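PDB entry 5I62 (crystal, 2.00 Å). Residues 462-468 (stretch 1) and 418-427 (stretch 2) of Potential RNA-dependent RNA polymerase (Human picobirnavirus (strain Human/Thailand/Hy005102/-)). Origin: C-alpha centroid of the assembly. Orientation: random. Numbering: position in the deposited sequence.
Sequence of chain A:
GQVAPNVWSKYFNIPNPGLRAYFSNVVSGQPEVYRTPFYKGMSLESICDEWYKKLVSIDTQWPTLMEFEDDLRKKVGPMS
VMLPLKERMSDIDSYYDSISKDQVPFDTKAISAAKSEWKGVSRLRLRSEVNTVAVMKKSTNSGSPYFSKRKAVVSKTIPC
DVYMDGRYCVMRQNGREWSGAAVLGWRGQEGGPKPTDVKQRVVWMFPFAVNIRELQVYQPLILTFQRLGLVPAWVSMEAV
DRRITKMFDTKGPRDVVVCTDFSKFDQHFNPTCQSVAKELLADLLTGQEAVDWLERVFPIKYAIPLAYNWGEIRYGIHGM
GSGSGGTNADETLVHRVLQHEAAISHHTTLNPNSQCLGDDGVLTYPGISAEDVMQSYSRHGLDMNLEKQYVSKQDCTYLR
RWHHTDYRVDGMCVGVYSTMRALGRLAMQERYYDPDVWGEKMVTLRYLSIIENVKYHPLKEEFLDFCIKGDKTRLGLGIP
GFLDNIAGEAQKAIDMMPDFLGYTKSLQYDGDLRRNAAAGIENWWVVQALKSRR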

ATOM      1  N   GLU A 462      -6.289  11.586  25.947  1.00 26.12           N
ATOM      2  CA  GLU A 462      -7.595  11.049  26.300  1.00 30.01           C
ATOM      3  C   GLU A 462      -7.852   9.751  25.554  1.00 29.49           C
ATOM      4  O   GLU A 462      -8.383   8.790  26.124  1.00 26.47           O
ATOM      5  CB  GLU A 462      -8.694  12.062  25.990  1.00 27.03           C
ATOM      6  CG  GLU A 462      -8.649  13.326  26.845  1.00 35.74           C
ATOM      7  CD  GLU A 462      -7.672  14.381  26.326  1.00 38.97           C
ATOM      8  OE1 GLU A 462      -6.845  14.079  25.433  1.00 37.41           O
ATOM      9  OE2 GLU A 462      -7.729  15.529  26.820  1.00 51.54           O
ATOM     10  N   PHE A 463      -7.466   9.707  24.278  1.00 24.92           N
ATOM     11  CA  PHE A 463      -7.677   8.504  23.492  1.00 21.38           C
ATOM     12  C   PHE A 463      -6.915   7.326  24.085  1.00 22.29           C
ATOM     13  O   PHE A 463      -7.452   6.215  24.171  1.00 21.21           O
ATOM     14  CB  PHE A 463      -7.266   8.740  22.045  1.00 21.83           C
ATOM     15  CG  PHE A 463      -7.588   7.589  21.148  1.00 20.53           C
ATOM     16  CD1 PHE A 463      -8.909   7.294  20.845  1.00 22.91           C
ATOM     17  CD2 PHE A 463      -6.578   6.784  20.634  1.00 17.67           C
ATOM     18  CE1 PHE A 463      -9.227   6.230  20.021  1.00 21.28           C
ATOM     19  CE2 PHE A 463      -6.887   5.712  19.801  1.00 20.77           C
ATOM     20  CZ  PHE A 463      -8.219   5.437  19.496  1.00 21.70           C
ATOM     21  N   LEU A 464      -5.676   7.562  24.533  1.00 21.59           N
ATOM     22  CA  LEU A 464      -4.882   6.491  25.132  1.00 24.51           C
ATOM     23  C   LEU A 464      -5.511   5.989  26.429  1.00 24.39           C
ATOM     24  O   LEU A 464      -5.572   4.778  26.666  1.00 22.10           O
ATOM     25  CB  LEU A 464      -3.461   6.976  25.380  1.00 23.89           C
ATOM     26  CG  LEU A 464      -2.504   5.909  25.902  1.00 26.76           C
ATOM     27  CD1 LEU A 464      -2.382   4.745  24.911  1.00 24.77           C
ATOM     28  CD2 LEU A 464      -1.146   6.531  26.188  1.00 27.16           C
ATOM     29  N   ASP A 465      -5.969   6.906  27.289  1.00 25.41           N
ATOM     30  CA  ASP A 465      -6.642   6.490  28.516  1.00 26.31           C
ATOM     31  C   ASP A 465      -7.898   5.693  28.192  1.00 26.48           C
ATOM     32  O   ASP A 465      -8.203   4.699  28.857  1.00 27.77           O
ATOM     33  CB  ASP A 465      -6.985   7.705  29.376  1.00 29.70           C
ATOM     34  CG  ASP A 465      -5.752   8.373  29.983  1.00 30.99           C
ATOM     35  OD1 ASP A 465      -4.716   7.696  30.154  1.00 34.17           O
ATOM     36  OD2 ASP A 465      -5.821   9.586  30.286  1.00 37.71           O
ATOM     37  N   PHE A 466      -8.629   6.105  27.156  1.00 21.31           N
ATOM     38  CA  PHE A 466      -9.784   5.334  26.711  1.00 23.93           C
ATOM     39  C   PHE A 466      -9.383   3.933  26.262  1.00 21.91           C
ATOM     40  O   PHE A 466     -10.072   2.956  26.564  1.00 23.39           O
ATOM     41  CB  PHE A 466     -10.494   6.068  25.572  1.00 23.72           C
ATOM     42  CG  PHE A 466     -11.740   5.377  25.096  1.00 25.17           C
ATOM     43  CD1 PHE A 466     -12.921   5.485  25.809  1.00 29.27           C
ATOM     44  CD2 PHE A 466     -11.727   4.605  23.945  1.00 25.75           C
ATOM     45  CE1 PHE A 466     -14.075   4.857  25.368  1.00 28.85           C
ATOM     46  CE2 PHE A 466     -12.876   3.965  23.499  1.00 24.23           C
ATOM     47  CZ  PHE A 466     -14.053   4.092  24.213  1.00 24.72           C
ATOM     48  N   CYS A 467      -8.284   3.817  25.516  1.00 18.92           N
ATOM     49  CA  CYS A 467      -7.865   2.508  25.019  1.00 22.17           C
ATOM     50  C   CYS A 467      -7.335   1.615  26.142  1.00 23.79           C
ATOM     51  O   CYS A 467      -7.566   0.398  26.138  1.00 23.13           O
ATOM     52  CB  CYS A 467      -6.820   2.686  23.925  1.00 20.44           C
ATOM     53  SG  CYS A 467      -7.540   3.415  22.401  1.00 22.78           S
ATOM     54  N   ILE A 468      -6.609   2.192  27.098  1.00 21.57           N
ATOM     55  CA  ILE A 468      -6.111   1.403  28.228  1.00 21.85           C
ATOM     56  C   ILE A 468      -7.260   0.685  28.929  1.00 24.43           C
ATOM     57  O   ILE A 468      -7.165  -0.502  29.262  1.00 26.63           O
ATOM     58  CB  ILE A 468      -5.328   2.301  29.204  1.00 23.69           C
ATOM     59  CG1 ILE A 468      -3.984   2.735  28.592  1.00 23.98           C
ATOM     60  CG2 ILE A 468      -5.108   1.573  30.531  1.00 27.32           C
ATOM     61  CD1 ILE A 468      -3.325   3.923  29.327  1.00 24.35           C
TER
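Stretch 2 418-427: STMRALGRLA

Stretch 2 is a helix from Thr419 to Ala427, with Ser418 immediately before it as the N-cap. It runs in nearly the same direction as the helical segment 462-468: the angle between the two N-to-C directions is 17°, the signed crossing angle is -17°, and the axes come no closer than 12.0 Å. That is a wide spacing for two packed helices, and large side chains must bridge it. The register follows the shared direction. Phe463 CA lies 7.4 Å from Thr419 CA, and one turn farther along both helices Cys467 CA lies 8.3 Å from Leu423 CA.

The principal bump is Phe463. Its CA-to-CB bond points toward stretch 2, and with chi1 in the t well the flat ring reaches across the gap into a hollow lined by Thr419, Ala422, Leu423 and Leu426. Positions 419, 422, 423 and 426, in the i, i+3, i+4, i+7 pattern, fall on one side of an alpha helix, so a single aromatic ring can touch all four. Thr419 covers one face of the ring: its CB sits 4.0 Å from the centroid of the Phe463 ring, 26° off the ring normal, a CH-pi contact. Threonine suits this place because its compact side chain sets a C-H over the ring face, while its hydroxyl OG1 is hydrogen-bonded elsewhere in the structure. Leu423 meets the ring at its edge, with Phe463 CE1 only 3.4 Å from Leu423 CG. Ala422 forms a shallow part of the hollow; its lone methyl leaves room for the ring tip, and Phe463 CZ comes to 3.8 Å from Ala422 CB. Farther along, Leu426 CD1 lies 4.4 Å from Phe463 CZ.

Leu423 is in turn a bump of stretch 2. Its CA-to-CB bond points sideways, but the end of the side chain comes nearer to stretch 1, where it enters a space bordered by Phe463, Phe466 and Cys467. Leu423 CD2 lies 3.8 Å from Phe466 CE2, at the edge of that ring, and 4.3 Å from Cys467 SG. A branched leucine can thus touch several neighbors at once. Cys467, much smaller than the phenylalanines, still reaches Leu426: its SG is 3.6 Å from Leu426 CD1, a snug apolar contact with a polarizable sulfur.

No hydrogen bond crosses between the stretches; the fit is one of apolar shape, burying 258 Å² over both sides. Many backbone amides bond within their own helix, as in Cys467 N to Phe463 O at 2.9 Å and Leu423 N to Thr419 O, also at 2.9 Å. At the start of stretch 2, Ser418 OG accepts from Arg421 N at 3.0 Å in an almost straight capping bond. Serine suits this position because its short side chain can fold back to an amide of the first turn that has no preceding helical carbonyl to pair with.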

ATOM      1  N   SER A 418      -7.138   9.388  12.160  1.00 18.93           N
ATOM      2  CA  SER A 418      -8.472   9.335  12.742  1.00 19.80           C
ATOM      3  C   SER A 418      -8.497   8.412  13.957  1.00 19.92           C
ATOM      4  O   SER A 418      -8.169   7.228  13.841  1.00 16.74           O
ATOM      5  CB  SER A 418      -9.476   8.842  11.707  1.00 19.91           C
ATOM      6  OG  SER A 418     -10.709   8.530  12.324  1.00 20.57           O
ATOM      7  N   THR A 419      -8.914   8.938  15.112  1.00 18.10           N
ATOM      8  CA  THR A 419      -9.134   8.059  16.259  1.00 18.98           C
ATOM      9  C   THR A 419     -10.274   7.085  15.993  1.00 19.65           C
ATOM     10  O   THR A 419     -10.270   5.959  16.511  1.00 20.73           O
ATOM     11  CB  THR A 419      -9.425   8.865  17.525  1.00 22.44           C
ATOM     12  OG1 THR A 419     -10.570   9.716  17.317  1.00 23.41           O
ATOM     13  CG2 THR A 419      -8.215   9.705  17.912  1.00 22.15           C
ATOM     14  N   MET A 420     -11.270   7.499  15.206  1.00 20.51           N
ATOM     15  CA  MET A 420     -12.376   6.590  14.902  1.00 19.59           C
ATOM     16  C   MET A 420     -11.887   5.408  14.076  1.00 18.94           C
ATOM     17  O   MET A 420     -12.231   4.251  14.356  1.00 18.93           O
ATOM     18  CB  MET A 420     -13.517   7.319  14.184  1.00 19.15           C
ATOM     19  CG  MET A 420     -14.254   8.360  15.046  1.00 24.57           C
ATOM     20  SD  MET A 420     -15.029   7.667  16.536  1.00 27.36           S
ATOM     21  CE  MET A 420     -15.966   6.337  15.860  1.00 29.70           C
ATOM     22  N   ARG A 421     -11.078   5.679  13.056  1.00 17.42           N
ATOM     23  CA  ARG A 421     -10.476   4.590  12.294  1.00 19.30           C
ATOM     24  C   ARG A 421      -9.618   3.704  13.187  1.00 19.14           C
ATOM     25  O   ARG A 421      -9.655   2.468  13.070  1.00 18.51           O
ATOM     26  CB  ARG A 421      -9.650   5.137  11.138  1.00 18.02           C
ATOM     27  CG  ARG A 421      -9.065   4.049  10.231  1.00 21.32           C
ATOM     28  CD  ARG A 421      -8.554   4.686   8.956  1.00 24.89           C
ATOM     29  NE  ARG A 421      -8.085   3.750   7.938  1.00 27.90           N
ATOM     30  CZ  ARG A 421      -8.869   3.098   7.081  1.00 32.27           C
ATOM     31  NH1 ARG A 421     -10.197   3.229   7.133  1.00 26.39           N
ATOM     32  NH2 ARG A 421      -8.322   2.300   6.173  1.00 31.55           N
ATOM     33  N   ALA A 422      -8.845   4.317  14.090  1.00 18.47           N
ATOM     34  CA  ALA A 422      -8.028   3.542  15.019  1.00 19.01           C
ATOM     35  C   ALA A 422      -8.891   2.607  15.857  1.00 18.29           C
ATOM     36  O   ALA A 422      -8.572   1.422  16.010  1.00 18.38           O
ATOM     37  CB  ALA A 422      -7.210   4.475  15.914  1.00 18.92           C
ATOM     38  N   LEU A 423      -9.994   3.124  16.408  1.00 19.51           N
ATOM     39  CA  LEU A 423     -10.862   2.303  17.255  1.00 20.11           C
ATOM     40  C   LEU A 423     -11.410   1.102  16.498  1.00 21.12           C
ATOM     41  O   LEU A 423     -11.473  -0.006  17.042  1.00 19.25           O
ATOM     42  CB  LEU A 423     -12.011   3.134  17.805  1.00 21.27           C
ATOM     43  CG  LEU A 423     -11.681   4.057  18.961  1.00 21.86           C
ATOM     44  CD1 LEU A 423     -12.921   4.854  19.329  1.00 25.19           C
ATOM     45  CD2 LEU A 423     -11.215   3.203  20.149  1.00 25.17           C
ATOM     46  N   GLY A 424     -11.847   1.310  15.254  1.00 18.14           N
ATOM     47  CA  GLY A 424     -12.331   0.190  14.460  1.00 22.81           C
ATOM     48  C   GLY A 424     -11.278  -0.891  14.291  1.00 20.73           C
ATOM     49  O   GLY A 424     -11.572  -2.086  14.376  1.00 21.17           O
ATOM     50  N   ARG A 425     -10.024  -0.482  14.066  1.00 19.57           N
ATOM     51  CA  ARG A 425      -8.948  -1.452  13.888  1.00 20.08           C
ATOM     52  C   ARG A 425      -8.572  -2.127  15.199  1.00 19.80           C
ATOM     53  O   ARG A 425      -8.172  -3.294  15.203  1.00 21.36           O
ATOM     54  CB  ARG A 425      -7.733  -0.777  13.274  1.00 20.67           C
ATOM     55  CG  ARG A 425      -8.034  -0.247  11.905  1.00 29.40           C
ATOM     56  CD  ARG A 425      -6.799  -0.025  11.086  1.00 31.90           C
ATOM     57  NE  ARG A 425      -7.201   0.145   9.697  1.00 36.75           N
ATOM     58  CZ  ARG A 425      -6.447  -0.181   8.659  1.00 42.03           C
ATOM     59  NH1 ARG A 425      -5.236  -0.696   8.857  1.00 42.89           N
ATOM     60  NH2 ARG A 425      -6.901   0.004   7.428  1.00 41.34           N
ATOM     61  N   LEU A 426      -8.652  -1.401  16.315  1.00 18.48           N
ATOM     62  CA  LEU A 426      -8.411  -2.031  17.610  1.00 18.94           C
ATOM     63  C   LEU A 426      -9.467  -3.091  17.903  1.00 20.82           C
ATOM     64  O   LEU A 426      -9.177  -4.119  18.532  1.00 20.34           O
ATOM     65  CB  LEU A 426      -8.390  -0.969  18.704  1.00 17.54           C
ATOM     66  CG  LEU A 426      -7.195  -0.018  18.679  1.00 18.71           C
ATOM     67  CD1 LEU A 426      -7.374   1.086  19.710  1.00 21.01           C
ATOM     68  CD2 LEU A 426      -5.898  -0.776  18.909  1.00 19.22           C
ATOM     69  N   ALA A 427     -10.697  -2.864  17.448  1.00 18.58           N
ATOM     70  CA  ALA A 427     -11.802  -3.746  17.799  1.00 19.13           C
ATOM     71  C   ALA A 427     -11.951  -4.926  16.842  1.00 22.02           C
ATOM     72  O   ALA A 427     -12.468  -5.979  17.234  1.00 21.61           O
ATOM     73  CB  ALA A 427     -13.103  -2.945  17.849  1.00 20.36           C
TER